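Local coordinates for chloride intracellular channel exc-4 (Caenorhabditis elegans, PDB 2YV9), which may insert into membranes to form chloride channels and is required to regulate lumen size as the worm's excretory canal grows, at residues Cys40-Phe43 and Trp44-Tyr48; Met82-Glu85 and Glu86-Leu89; Phe102-Ala105 and Lys106-Val110; Arg198-His201 and Ile202-Gly206; Cys238-Asp241 and Gln242-Ile245. All coordinates share one frame; numbering follows the deposited sequence.

Contact 1: Cys40-Phe43 and Trp44-Tyr48; sequences CQEF and WMELY
The F43 ring meets E46 OE1 at its edge: the carboxylate oxygen lies in the ring plane, 3.3 Å from CD1 of F43, while the carboxylate itself is turned 73° against the ring. R95 of the second subunit also packs against F43. An edge-on approach directs E46 OE1 at the ring's C-H groups, a modest electrostatic attraction for a buried oxygen that has no hydrogen-bonding partner in the model. E46 sits one helical turn beyond F43; with CG beside the backbone N (chi1 -68°) its extended chain leans back past E42 O toward the F43 ring and the E42 side chain. The E42 and E46 side chains lie side by side with their carboxylate planes nearly perpendicular, E42 OE2 4.0 Å from E46 OE2. Such neighbouring like charges would probably repel, but E42 OE2 is paired with R95 of the second subunit in a salt bridge. On another side of the helix, Q41 NE2 lies 4.2 Å from M45 SD and is hydrogen-bonded to S237 OG. Beneath these side chains the i to i+4 bonds are regular, the one from L47 N to F43 O measuring 2.8 Å. Helix 38-52, predicted to become transmembrane after insertion, connects strands 19-25 and 57-63 in a beta-alpha-beta unit. C40, W44 and L47 rest on strand 19-25, Q41, M45 and E46 on helix 190-210.

Contact 2: Met82-Glu85 and Glu86-Leu89; sequences MIEE and EKEL
E84 and L89 form an antiparallel hydrogen-bonded pair, E84 N reaching L89 O at 2.8 Å and L89 N returning to E84 O at 3.1 Å. E84 O also takes a weak bond from K87 N, which crosses the turn inside the pair. A further turn bond, 2.8 Å from E88 N to E85 O, has its donor well above the carbonyl plane, and E88 itself adopts positive phi (55°). Among the side chains, E84 and K87 run alongside one another in the same direction. The methylenes of K87 do the touching: CE lies 3.2 Å from E84 OE2, while NZ, swung round at chi4 (-69°), stays 4.6 Å from that oxygen. The charge on E84 is met instead by R100 in a salt bridge through OE2, and OE1 bonds to Y91 OH. On the other face of the strand, I83 CG2 passes 3.7 Å from L89 O. E88 reaches across the assembly to a salt bridge with R128 of the second subunit. This is a tight beta hairpin closed by a G1 beta bulge, E88 and L89 both facing E84, and it joins strands 81-84 and 89-91 at the edge of the thioredoxin-like sheet.

Contact 3: Phe102-Ala105 and Lys106-Val110; sequences FHLA and KEFNV
A105 O accepts the bond from V110 N, short at 2.7 Å and nearly straight at 167°, as the chain turns out of the helix. The companion bond, N109 N to K106 O at 3.0 Å, satisfies the backbone N-H of N109, whose positive phi (60°) turns the chain away from the helical path. Before this point the carbonyls are used in ordinary i to i+4 fashion: F102 O by K106 N, H103 O by E107 N lying in the carbonyl plane, and L104 O by F108 N. L104 O also lies at the edge of the F108 ring, 3.4 Å from CD2. The side chains of H103 and E107 meet without a hydrogen bond. E107 OE1 comes up to the imidazole edge, 3.3 Å from CE1 of H103, but the angle at ND1 is poor and the planes stand 77° apart. Apolar contacts close the helix end: L104 CD2 rests 4.1 Å from F108 CE2, and A105 CB lies 4.2 Å from V110 CB. Around them, A105 also packs on F113, F108 on V55 and V110 on I53. The two closing backbone bonds, V110 N to A105 O spanning N109 N to K106 O, with A105 and V110 in apolar contact beside them, form a Schellman motif that terminates helix 94-107.

Contact 4: Arg198-His201 and Ile202-Gly206; sequences RLHH and IRIIG
H201 O receives I205 N at 2.8 Å, and CG1 of I205 lies beside the same carbonyl oxygen. One residue earlier, the bond from I204 N to H200 O is almost straight (177°). Over these backbone links, I204 makes a CH-pi contact with H200: CG1 stands over one imidazole face, 3.9 Å from the ring centroid and displaced toward the rim. The ring swings forward to it because CG is anti to the backbone N of H200 (chi1 -173°). ND1 of H200 is hydrogen-bonded to Y229 OH, which fixes the turn of the ring, and H269 meets it at a steep angle. Replacing H200 with an alanine would probably deprive Y229 OH of its partner and open a gap beside I204 CG1. Helix 190-210 is enclosed on several sides: I202 and I205 pack on helix 117-140, L199 on helix 219-228, and H200 and I204 on helix 241-251.

Contact 5: Cys238-Asp241 and Gln242-Ile245; sequences CPAD and QDII
P239 and I244 form the tight part of the contact, CG of the proline lying 3.5 Å from I244 CG1 where the two side chains cross at about a right angle. I244 CD1 reaches back toward P239 as well, and I244 N donates to A240 O at 3.0 Å. The next bond, I245 N to D241 O, is straighter (173°), and I245 CD1 lies against the same oxygen. The looser side is at A240 N, which reaches D243 OD2 through a water, though that oxygen still lies 3.7 Å from A240 CB. The water accepts from A240 N at 2.9 Å and donates to D243 OD2 at 2.6 Å. D243 is further held by a salt bridge from OD2 to R33 and a bond from OD1 to S27 OG. Q242 bends sharply at chi2 (73°), which folds its amide back so that OE1 comes 3.8 Å from A240 CB. OE1 accepts from T266 N, and NE2 bonds to Q263 OE1. A leucine in place of Q242 would probably leave T266 N and Q263 OE1 without these mates and weaken the tie between this helix start and the loop at Q263 and T266. A240 is the N-cap of helix 241-251. P239 before it and I244 in the first turn make the hydrophobic staple of a helix N-terminus, while the water joins the N-cap amide to D243, three residues on.

Overall arrangement
Contacts 4 and 5 pack directly together, centres about 10 Å apart: H200 CD2 lies 3.5 Å from C238 SG, and I205 CD1 rests on I245. Contact 5 also reaches contact 1, where Q41 NE2 meets C238 CA at 3.5 Å, so the loop at 238-241 bridges the thioredoxin-like domain and the helical part of the GST fold. Within the former, L47 CD1 touches M82 SD at 3.9 Å, linking contacts 1 and 2. Contact 3 lies about 31 Å from contact 5, centre to centre, on the opposite side of the chain's centre. The calcium ion, bound by Q78, P80 and T92, is about 7 Å from the F43 side chain. Contacts 1 and 2 both touch the second subunit.

Contact 1: Cys40-Phe43 and Trp44-Tyr48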
loop_
_atom_site.group_PDB
_atom_site.type_symbol
_atom_site.label_atom_id
_atom_site.label_comp_id
_atom_site.label_asym_id
_atom_site.label_seq_id
_atom_site.Cartn_x
_atom_site.Cartn_y
_atom_site.Cartn_z
ATOM N N CYS A 40 -4.966 5.983 -4.776
ATOM C CA CYS A 40 -4.922 7.430 -4.543
ATOM C C CYS A 40 -6.342 8.031 -4.556
ATOM O O CYS A 40 -6.698 8.885 -3.733
ATOM C CB CYS A 40 -4.114 8.106 -5.611
ATOM S SG CYS A 40 -2.277 7.769 -5.435
ATOM N N GLN A 41 -7.127 7.622 -5.540
ATOM C CA GLN A 41 -8.511 8.162 -5.594
ATOM C C GLN A 41 -9.363 7.691 -4.396
ATOM O O GLN A 41 -10.160 8.439 -3.855
ATOM C CB GLN A 41 -9.264 7.865 -6.848
ATOM C CG GLN A 41 -10.416 8.830 -6.942
ATOM C CD GLN A 41 -11.258 8.821 -8.234
ATOM O OE1 GLN A 41 -11.026 8.056 -9.185
ATOM N NE2 GLN A 41 -12.287 9.684 -8.249
ATOM N N GLU A 42 -9.210 6.444 -3.988
ATOM C CA GLU A 42 -9.919 5.925 -2.805
ATOM C C GLU A 42 -9.645 6.851 -1.592
ATOM O O GLU A 42 -10.578 7.325 -0.956
ATOM C CB GLU A 42 -9.414 4.526 -2.486
ATOM C CG GLU A 42 -10.006 3.887 -1.238
ATOM C CD GLU A 42 -9.593 2.444 -1.013
ATOM O OE1 GLU A 42 -8.733 1.911 -1.760
ATOM O OE2 GLU A 42 -10.101 1.850 -0.038
ATOM N N PHE A 43 -8.381 7.072 -1.232
ATOM C CA PHE A 43 -8.092 7.866 -0.052
ATOM C C PHE A 43 -8.430 9.332 -0.230
ATOM O O PHE A 43 -8.844 10.011 0.740
ATOM C CB PHE A 43 -6.672 7.684 0.462
ATOM C CG PHE A 43 -6.399 6.293 0.881
ATOM C CD1 PHE A 43 -7.225 5.666 1.794
ATOM C CD2 PHE A 43 -5.360 5.572 0.348
ATOM C CE1 PHE A 43 -7.000 4.362 2.162
ATOM C CE2 PHE A 43 -5.136 4.266 0.744
ATOM C CZ PHE A 43 -5.944 3.663 1.619
ATOM N N TRP A 44 -8.270 9.842 -1.444
ATOM C CA TRP A 44 -8.641 11.240 -1.697
ATOM C C TRP A 44 -10.134 11.384 -1.468
ATOM O O TRP A 44 -10.563 12.310 -0.735
ATOM C CB TRP A 44 -8.232 11.666 -3.088
ATOM C CG TRP A 44 -8.344 13.147 -3.424
ATOM C CD1 TRP A 44 -9.013 14.148 -2.749
ATOM C CD2 TRP A 44 -7.784 13.746 -4.587
ATOM N NE1 TRP A 44 -8.841 15.355 -3.427
ATOM C CE2 TRP A 44 -8.077 15.121 -4.550
ATOM C CE3 TRP A 44 -6.988 13.248 -5.636
ATOM C CZ2 TRP A 44 -7.690 15.982 -5.565
ATOM C CZ3 TRP A 44 -6.561 14.113 -6.620
ATOM C CH2 TRP A 44 -6.924 15.472 -6.590
ATOM N N MET A 45 -10.940 10.437 -1.988
ATOM C CA MET A 45 -12.373 10.547 -1.695
ATOM C C MET A 45 -12.674 10.545 -0.194
ATOM O O MET A 45 -13.510 11.338 0.313
ATOM C CB MET A 45 -13.151 9.405 -2.345
ATOM C CG MET A 45 -13.185 9.493 -3.863
ATOM S SD MET A 45 -14.127 8.295 -4.785
ATOM C CE MET A 45 -15.733 8.509 -4.065
ATOM N N GLU A 46 -12.004 9.679 0.543
ATOM C CA GLU A 46 -12.205 9.638 2.002
ATOM C C GLU A 46 -11.776 10.969 2.663
ATOM O O GLU A 46 -12.480 11.543 3.530
ATOM C CB GLU A 46 -11.469 8.447 2.575
ATOM C CG GLU A 46 -12.069 7.092 2.153
ATOM C CD GLU A 46 -11.249 5.891 2.582
ATOM O OE1 GLU A 46 -10.207 6.079 3.262
ATOM O OE2 GLU A 46 -11.665 4.778 2.250
ATOM N N LEU A 47 -10.593 11.443 2.322
ATOM C CA LEU A 47 -10.160 12.758 2.825
ATOM C C LEU A 47 -11.139 13.884 2.474
ATOM O O LEU A 47 -11.381 14.765 3.315
ATOM C CB LEU A 47 -8.759 13.091 2.336
ATOM C CG LEU A 47 -7.731 12.185 3.046
ATOM C CD1 LEU A 47 -6.326 12.338 2.375
ATOM C CD2 LEU A 47 -7.570 12.431 4.497
ATOM N N TYR A 48 -11.701 13.857 1.280
ATOM C CA TYR A 48 -12.664 14.884 0.853
ATOM C C TYR A 48 -13.907 14.827 1.740
ATOM O O TYR A 48 -14.443 15.863 2.141
ATOM C CB TYR A 48 -13.069 14.756 -0.633
ATOM C CG TYR A 48 -13.628 16.053 -1.159
ATOM C CD1 TYR A 48 -12.820 16.955 -1.860
ATOM C CD2 TYR A 48 -14.947 16.399 -0.934
ATOM C CE1 TYR A 48 -13.320 18.157 -2.299
ATOM C CE2 TYR A 48 -15.460 17.605 -1.381
ATOM C CZ TYR A 48 -14.651 18.483 -2.059
ATOM O OH TYR A 48 -15.174 19.699 -2.530
#

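Contact 2: Met82-Glu85 and Glu86-Leu89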
loop_
_atom_site.group_PDB
_atom_site.type_symbol
_atom_site.label_atom_id
_atom_site.label_comp_id
_atom_site.label_asym_id
_atom_site.label_seq_id
_atom_site.Cartn_x
_atom_site.Cartn_y
_atom_site.Cartn_z
ATOM N N MET A 82 0.508 9.764 2.797
ATOM C CA MET A 82 -0.152 10.818 3.553
ATOM C C MET A 82 0.770 11.320 4.642
ATOM O O MET A 82 1.409 10.486 5.368
ATOM C CB MET A 82 -1.490 10.347 4.125
ATOM C CG MET A 82 -2.340 11.498 4.670
ATOM S SD MET A 82 -3.999 10.932 5.105
ATOM C CE MET A 82 -3.760 9.910 6.525
ATOM N N ILE A 83 0.891 12.670 4.722
ATOM C CA ILE A 83 1.765 13.326 5.675
ATOM C C ILE A 83 0.959 14.106 6.674
ATOM O O ILE A 83 -0.008 14.806 6.285
ATOM C CB ILE A 83 2.740 14.346 5.018
ATOM C CG1 ILE A 83 3.417 13.735 3.800
ATOM C CG2 ILE A 83 3.786 14.746 6.024
ATOM C CD1 ILE A 83 4.069 12.538 4.091
ATOM N N GLU A 84 1.301 13.930 7.945
ATOM C CA GLU A 84 0.675 14.769 9.023
ATOM C C GLU A 84 1.818 15.434 9.772
ATOM O O GLU A 84 2.278 14.998 10.817
ATOM C CB GLU A 84 -0.205 13.947 9.934
ATOM C CG GLU A 84 -1.102 14.767 10.869
ATOM C CD GLU A 84 -2.199 13.905 11.497
ATOM O OE1 GLU A 84 -2.241 12.661 11.273
ATOM O OE2 GLU A 84 -3.017 14.461 12.263
ATOM N N GLU A 85 2.295 16.511 9.187
ATOM C CA GLU A 85 3.533 17.141 9.622
ATOM C C GLU A 85 3.469 17.632 11.066
ATOM O O GLU A 85 4.434 17.499 11.807
ATOM C CB GLU A 85 3.867 18.289 8.704
ATOM C CG GLU A 85 5.240 18.216 8.234
ATOM C CD GLU A 85 5.583 19.351 7.327
ATOM O OE1 GLU A 85 4.699 19.902 6.663
ATOM O OE2 GLU A 85 6.780 19.669 7.307
ATOM N N GLU A 86 2.313 18.139 11.486
ATOM C CA GLU A 86 2.209 18.683 12.829
ATOM C C GLU A 86 2.395 17.597 13.901
ATOM O O GLU A 86 2.776 17.915 15.015
ATOM C CB GLU A 86 0.885 19.466 13.006
ATOM C CG GLU A 86 0.754 20.625 12.024
ATOM C CD GLU A 86 -0.531 21.429 12.169
ATOM O OE1 GLU A 86 -1.511 20.947 12.784
ATOM O OE2 GLU A 86 -0.549 22.558 11.637
ATOM N N LYS A 87 2.116 16.323 13.568
ATOM C CA LYS A 87 2.427 15.192 14.466
ATOM C C LYS A 87 3.760 14.516 14.130
ATOM O O LYS A 87 4.086 13.500 14.707
ATOM C CB LYS A 87 1.332 14.142 14.372
ATOM C CG LYS A 87 -0.052 14.655 14.698
ATOM C CD LYS A 87 -1.022 13.494 14.785
ATOM C CE LYS A 87 -2.338 13.930 15.386
ATOM N NZ LYS A 87 -2.193 14.260 16.829
ATOM N N GLU A 88 4.534 15.093 13.212
ATOM C CA GLU A 88 5.746 14.455 12.667
ATOM C C GLU A 88 5.509 13.066 12.069
ATOM O O GLU A 88 6.379 12.204 12.156
ATOM C CB GLU A 88 6.825 14.330 13.747
ATOM C CG GLU A 88 7.094 15.616 14.472
ATOM C CD GLU A 88 8.440 15.666 15.169
ATOM O OE1 GLU A 88 9.291 14.770 14.955
ATOM O OE2 GLU A 88 8.630 16.635 15.941
ATOM N N LEU A 89 4.360 12.846 11.448
ATOM C CA LEU A 89 4.008 11.503 10.979
ATOM C C LEU A 89 3.921 11.435 9.473
ATOM O O LEU A 89 3.502 12.378 8.790
ATOM C CB LEU A 89 2.696 11.017 11.600
ATOM C CG LEU A 89 2.688 10.740 13.100
ATOM C CD1 LEU A 89 1.263 10.366 13.571
ATOM C CD2 LEU A 89 3.714 9.663 13.524
#

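Contact 3: Phe102-Ala105 and Lys106-Val110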
loop_
_atom_site.group_PDB
_atom_site.type_symbol
_atom_site.label_atom_id
_atom_site.label_comp_id
_atom_site.label_asym_id
_atom_site.label_seq_id
_atom_site.Cartn_x
_atom_site.Cartn_y
_atom_site.Cartn_z
ATOM N N PHE A 102 -9.745 6.251 9.334
ATOM C CA PHE A 102 -10.735 5.487 10.098
ATOM C C PHE A 102 -10.865 6.073 11.503
ATOM O O PHE A 102 -11.997 6.201 12.026
ATOM C CB PHE A 102 -10.261 4.040 10.221
ATOM C CG PHE A 102 -11.169 3.149 11.035
ATOM C CD1 PHE A 102 -12.065 2.318 10.396
ATOM C CD2 PHE A 102 -11.082 3.108 12.407
ATOM C CE1 PHE A 102 -12.899 1.469 11.121
ATOM C CE2 PHE A 102 -11.929 2.288 13.137
ATOM C CZ PHE A 102 -12.820 1.456 12.476
ATOM N N HIS A 103 -9.727 6.411 12.102
ATOM C CA HIS A 103 -9.686 6.939 13.472
ATOM C C HIS A 103 -10.440 8.245 13.514
ATOM O O HIS A 103 -11.334 8.432 14.371
ATOM C CB HIS A 103 -8.248 7.157 13.966
ATOM C CG HIS A 103 -8.182 7.667 15.369
ATOM N ND1 HIS A 103 -8.322 9.007 15.679
ATOM C CD2 HIS A 103 -8.061 7.015 16.548
ATOM C CE1 HIS A 103 -8.260 9.155 16.991
ATOM N NE2 HIS A 103 -8.110 7.964 17.543
ATOM N N LEU A 104 -10.069 9.158 12.623
ATOM C CA LEU A 104 -10.665 10.480 12.531
ATOM C C LEU A 104 -12.176 10.388 12.240
ATOM O O LEU A 104 -12.959 11.123 12.856
ATOM C CB LEU A 104 -10.021 11.343 11.443
ATOM C CG LEU A 104 -8.671 11.978 11.804
ATOM C CD1 LEU A 104 -7.973 12.595 10.603
ATOM C CD2 LEU A 104 -8.833 13.064 12.920
ATOM N N ALA A 105 -12.577 9.558 11.280
ATOM C CA ALA A 105 -14.019 9.331 10.991
ATOM C C ALA A 105 -14.772 8.947 12.292
ATOM O O ALA A 105 -15.893 9.443 12.548
ATOM C CB ALA A 105 -14.214 8.236 9.889
ATOM N N LYS A 106 -14.204 8.015 13.070
ATOM C CA LYS A 106 -14.840 7.524 14.304
ATOM C C LYS A 106 -14.942 8.661 15.295
ATOM O O LYS A 106 -16.007 8.872 15.928
ATOM C CB LYS A 106 -14.051 6.362 14.887
ATOM C CG LYS A 106 -14.691 5.690 16.141
ATOM C CD LYS A 106 -15.812 4.736 15.755
ATOM C CE LYS A 106 -16.529 4.145 16.971
ATOM N NZ LYS A 106 -17.180 2.838 16.646
ATOM N N GLU A 107 -13.842 9.393 15.437
ATOM C CA GLU A 107 -13.706 10.414 16.466
ATOM C C GLU A 107 -14.750 11.495 16.266
ATOM O O GLU A 107 -15.258 12.085 17.240
ATOM C CB GLU A 107 -12.323 11.015 16.388
ATOM C CG GLU A 107 -12.013 12.011 17.474
ATOM C CD GLU A 107 -10.656 12.613 17.288
ATOM O OE1 GLU A 107 -9.828 11.981 16.592
ATOM O OE2 GLU A 107 -10.431 13.717 17.820
ATOM N N PHE A 108 -15.082 11.741 15.008
ATOM C CA PHE A 108 -16.077 12.760 14.665
ATOM C C PHE A 108 -17.442 12.196 14.197
ATOM O O PHE A 108 -18.223 12.905 13.537
ATOM C CB PHE A 108 -15.494 13.768 13.685
ATOM C CG PHE A 108 -14.400 14.596 14.276
ATOM C CD1 PHE A 108 -14.698 15.641 15.130
ATOM C CD2 PHE A 108 -13.069 14.310 14.016
ATOM C CE1 PHE A 108 -13.675 16.414 15.690
ATOM C CE2 PHE A 108 -12.058 15.068 14.567
ATOM C CZ PHE A 108 -12.369 16.121 15.421
ATOM N N ASN A 109 -17.736 10.958 14.559
ATOM C CA ASN A 109 -19.054 10.355 14.295
ATOM C C ASN A 109 -19.445 10.275 12.820
ATOM O O ASN A 109 -20.633 10.399 12.489
ATOM C CB ASN A 109 -20.153 11.141 15.084
ATOM C CG ASN A 109 -21.420 10.343 15.295
ATOM O OD1 ASN A 109 -22.523 10.930 15.498
ATOM N ND2 ASN A 109 -21.311 9.019 15.289
ATOM N N VAL A 110 -18.456 10.062 11.921
ATOM C CA VAL A 110 -18.714 10.011 10.495
ATOM C C VAL A 110 -18.851 8.565 10.039
ATOM O O VAL A 110 -18.013 7.745 10.360
ATOM C CB VAL A 110 -17.584 10.656 9.712
ATOM C CG1 VAL A 110 -17.915 10.664 8.223
ATOM C CG2 VAL A 110 -17.323 12.084 10.280
#

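Contact 4: Arg198-His201 and Ile202-Gly206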
loop_
_atom_site.group_PDB
_atom_site.type_symbol
_atom_site.label_atom_id
_atom_site.label_comp_id
_atom_site.label_asym_id
_atom_site.label_seq_id
_atom_site.Cartn_x
_atom_site.Cartn_y
_atom_site.Cartn_z
ATOM N N ARG A 198 -13.516 2.469 -9.871
ATOM C CA ARG A 198 -13.421 1.277 -10.726
ATOM C C ARG A 198 -14.471 1.317 -11.859
ATOM O O ARG A 198 -14.194 1.029 -13.037
ATOM C CB ARG A 198 -13.408 0.012 -9.907
ATOM C CG ARG A 198 -12.118 -0.134 -9.083
ATOM C CD ARG A 198 -12.150 -1.306 -8.068
ATOM N NE ARG A 198 -10.843 -1.550 -7.450
ATOM C CZ ARG A 198 -10.217 -0.685 -6.660
ATOM N NH1 ARG A 198 -10.814 0.455 -6.317
ATOM N NH2 ARG A 198 -9.005 -0.950 -6.200
ATOM N N LEU A 199 -15.703 1.666 -11.508
ATOM C CA LEU A 199 -16.733 1.779 -12.509
ATOM C C LEU A 199 -16.389 2.809 -13.567
ATOM O O LEU A 199 -16.581 2.558 -14.744
ATOM C CB LEU A 199 -18.079 2.064 -11.865
ATOM C CG LEU A 199 -18.757 0.941 -11.123
ATOM C CD1 LEU A 199 -20.020 1.452 -10.332
ATOM C CD2 LEU A 199 -19.235 -0.222 -12.083
ATOM N N HIS A 200 -15.909 3.967 -13.136
ATOM C CA HIS A 200 -15.587 5.040 -14.081
ATOM C C HIS A 200 -14.425 4.618 -14.969
ATOM O O HIS A 200 -14.475 4.826 -16.194
ATOM C CB HIS A 200 -15.175 6.284 -13.338
ATOM C CG HIS A 200 -14.998 7.459 -14.233
ATOM N ND1 HIS A 200 -16.002 7.964 -15.041
ATOM C CD2 HIS A 200 -13.896 8.202 -14.497
ATOM C CE1 HIS A 200 -15.516 8.977 -15.743
ATOM N NE2 HIS A 200 -14.247 9.137 -15.435
ATOM N N HIS A 201 -13.408 3.980 -14.392
ATOM C CA HIS A 201 -12.305 3.404 -15.196
ATOM C C HIS A 201 -12.877 2.435 -16.262
ATOM O O HIS A 201 -12.508 2.463 -17.456
ATOM C CB HIS A 201 -11.274 2.644 -14.359
ATOM C CG HIS A 201 -10.337 3.516 -13.597
ATOM N ND1 HIS A 201 -9.023 3.161 -13.362
ATOM C CD2 HIS A 201 -10.498 4.758 -13.076
ATOM C CE1 HIS A 201 -8.443 4.122 -12.659
ATOM N NE2 HIS A 201 -9.307 5.113 -12.488
ATOM N N ILE A 202 -13.783 1.549 -15.821
ATOM C CA ILE A 202 -14.314 0.565 -16.724
ATOM C C ILE A 202 -15.076 1.283 -17.847
ATOM O O ILE A 202 -15.008 0.889 -19.016
ATOM C CB ILE A 202 -15.254 -0.405 -15.968
ATOM C CG1 ILE A 202 -14.394 -1.321 -15.127
ATOM C CG2 ILE A 202 -16.048 -1.174 -16.893
ATOM C CD1 ILE A 202 -15.150 -2.234 -14.149
ATOM N N ARG A 203 -15.828 2.350 -17.502
ATOM C CA ARG A 203 -16.608 3.059 -18.518
ATOM C C ARG A 203 -15.708 3.722 -19.573
ATOM O O ARG A 203 -15.870 3.532 -20.778
ATOM C CB ARG A 203 -17.492 4.127 -17.878
ATOM C CG ARG A 203 -18.782 4.342 -18.613
ATOM C CD ARG A 203 -18.733 5.407 -19.647
ATOM N NE ARG A 203 -19.924 5.412 -20.505
ATOM C CZ ARG A 203 -20.636 6.491 -20.827
ATOM N NH1 ARG A 203 -20.316 7.688 -20.386
ATOM N NH2 ARG A 203 -21.656 6.376 -21.660
ATOM N N ILE A 204 -14.734 4.473 -19.092
ATOM C CA ILE A 204 -13.783 5.182 -19.975
ATOM C C ILE A 204 -12.966 4.204 -20.800
ATOM O O ILE A 204 -12.819 4.385 -22.013
ATOM C CB ILE A 204 -12.848 6.098 -19.157
ATOM C CG1 ILE A 204 -13.614 7.201 -18.420
ATOM C CG2 ILE A 204 -11.776 6.771 -20.059
ATOM C CD1 ILE A 204 -14.582 7.998 -19.288
ATOM N N ILE A 205 -12.401 3.184 -20.170
ATOM C CA ILE A 205 -11.547 2.219 -20.899
ATOM C C ILE A 205 -12.421 1.382 -21.855
ATOM O O ILE A 205 -12.049 1.076 -22.987
ATOM C CB ILE A 205 -10.741 1.335 -19.953
ATOM C CG1 ILE A 205 -9.729 2.178 -19.195
ATOM C CG2 ILE A 205 -10.001 0.177 -20.719
ATOM C CD1 ILE A 205 -8.792 3.012 -20.117
ATOM N N GLY A 206 -13.619 1.011 -21.410
ATOM C CA GLY A 206 -14.542 0.366 -22.340
ATOM C C GLY A 206 -14.821 1.137 -23.616
ATOM O O GLY A 206 -14.700 0.578 -24.754
#

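Contact 5: Cys238-Asp241 and Gln242-Ile245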
loop_
_atom_site.group_PDB
_atom_site.type_symbol
_atom_site.label_atom_id
_atom_site.label_comp_id
_atom_site.label_asym_id
_atom_site.label_seq_id
_atom_site.Cartn_x
_atom_site.Cartn_y
_atom_site.Cartn_z
ATOM N N CYS A 238 -11.196 12.938 -9.455
ATOM C CA CYS A 238 -11.325 12.086 -10.643
ATOM C C CYS A 238 -10.355 12.544 -11.729
ATOM O O CYS A 238 -10.358 13.733 -12.122
ATOM C CB CYS A 238 -12.764 12.124 -11.183
ATOM S SG CYS A 238 -13.022 11.018 -12.598
ATOM N N PRO A 239 -9.513 11.608 -12.221
ATOM C CA PRO A 239 -8.571 12.043 -13.241
ATOM C C PRO A 239 -9.247 12.289 -14.548
ATOM O O PRO A 239 -10.305 11.751 -14.780
ATOM C CB PRO A 239 -7.631 10.855 -13.373
ATOM C CG PRO A 239 -8.426 9.719 -13.002
ATOM C CD PRO A 239 -9.320 10.211 -11.886
ATOM N N ALA A 240 -8.590 13.059 -15.436
ATOM C CA ALA A 240 -9.104 13.254 -16.793
ATOM C C ALA A 240 -9.106 11.951 -17.614
ATOM O O ALA A 240 -8.295 11.013 -17.374
ATOM C CB ALA A 240 -8.238 14.352 -17.548
ATOM N N ASP A 241 -10.032 11.896 -18.590
ATOM C CA ASP A 241 -10.160 10.744 -19.455
ATOM C C ASP A 241 -8.809 10.285 -20.028
ATOM O O ASP A 241 -8.477 9.091 -20.057
ATOM C CB ASP A 241 -11.046 11.039 -20.664
ATOM C CG ASP A 241 -12.424 11.580 -20.311
ATOM O OD1 ASP A 241 -12.967 11.341 -19.177
ATOM O OD2 ASP A 241 -12.980 12.234 -21.214
ATOM N N GLN A 242 -8.026 11.266 -20.489
ATOM C CA GLN A 242 -6.773 10.953 -21.155
ATOM C C GLN A 242 -5.764 10.319 -20.222
ATOM O O GLN A 242 -4.965 9.470 -20.650
ATOM C CB GLN A 242 -6.156 12.211 -21.749
ATOM C CG GLN A 242 -6.948 12.798 -22.915
ATOM C CD GLN A 242 -8.218 13.473 -22.497
ATOM O OE1 GLN A 242 -8.374 13.927 -21.354
ATOM N NE2 GLN A 242 -9.130 13.609 -23.443
ATOM N N ASP A 243 -5.815 10.717 -18.945
ATOM C CA ASP A 243 -4.910 10.173 -17.960
ATOM C C ASP A 243 -5.350 8.765 -17.494
ATOM O O ASP A 243 -4.522 7.953 -17.121
ATOM C CB ASP A 243 -4.699 11.140 -16.791
ATOM C CG ASP A 243 -4.146 12.440 -17.261
ATOM O OD1 ASP A 243 -3.201 12.292 -18.092
ATOM O OD2 ASP A 243 -4.698 13.520 -16.929
ATOM N N ILE A 244 -6.655 8.476 -17.543
ATOM C CA ILE A 244 -7.098 7.139 -17.246
ATOM C C ILE A 244 -6.615 6.213 -18.385
ATOM O O ILE A 244 -6.052 5.151 -18.134
ATOM C CB ILE A 244 -8.642 7.056 -17.121
ATOM C CG1 ILE A 244 -9.123 7.878 -15.908
ATOM C CG2 ILE A 244 -9.066 5.568 -16.963
ATOM C CD1 ILE A 244 -10.684 8.113 -15.814
ATOM N N ILE A 245 -6.861 6.635 -19.629
ATOM C CA ILE A 245 -6.447 5.851 -20.812
ATOM C C ILE A 245 -4.945 5.631 -20.781
ATOM O O ILE A 245 -4.460 4.495 -20.901
ATOM C CB ILE A 245 -6.889 6.537 -22.098
ATOM C CG1 ILE A 245 -8.414 6.541 -22.239
ATOM C CG2 ILE A 245 -6.298 5.812 -23.299
ATOM C CD1 ILE A 245 -8.922 7.728 -23.066
HETATM O O HOH W 1 -5.941 14.027 -14.744
#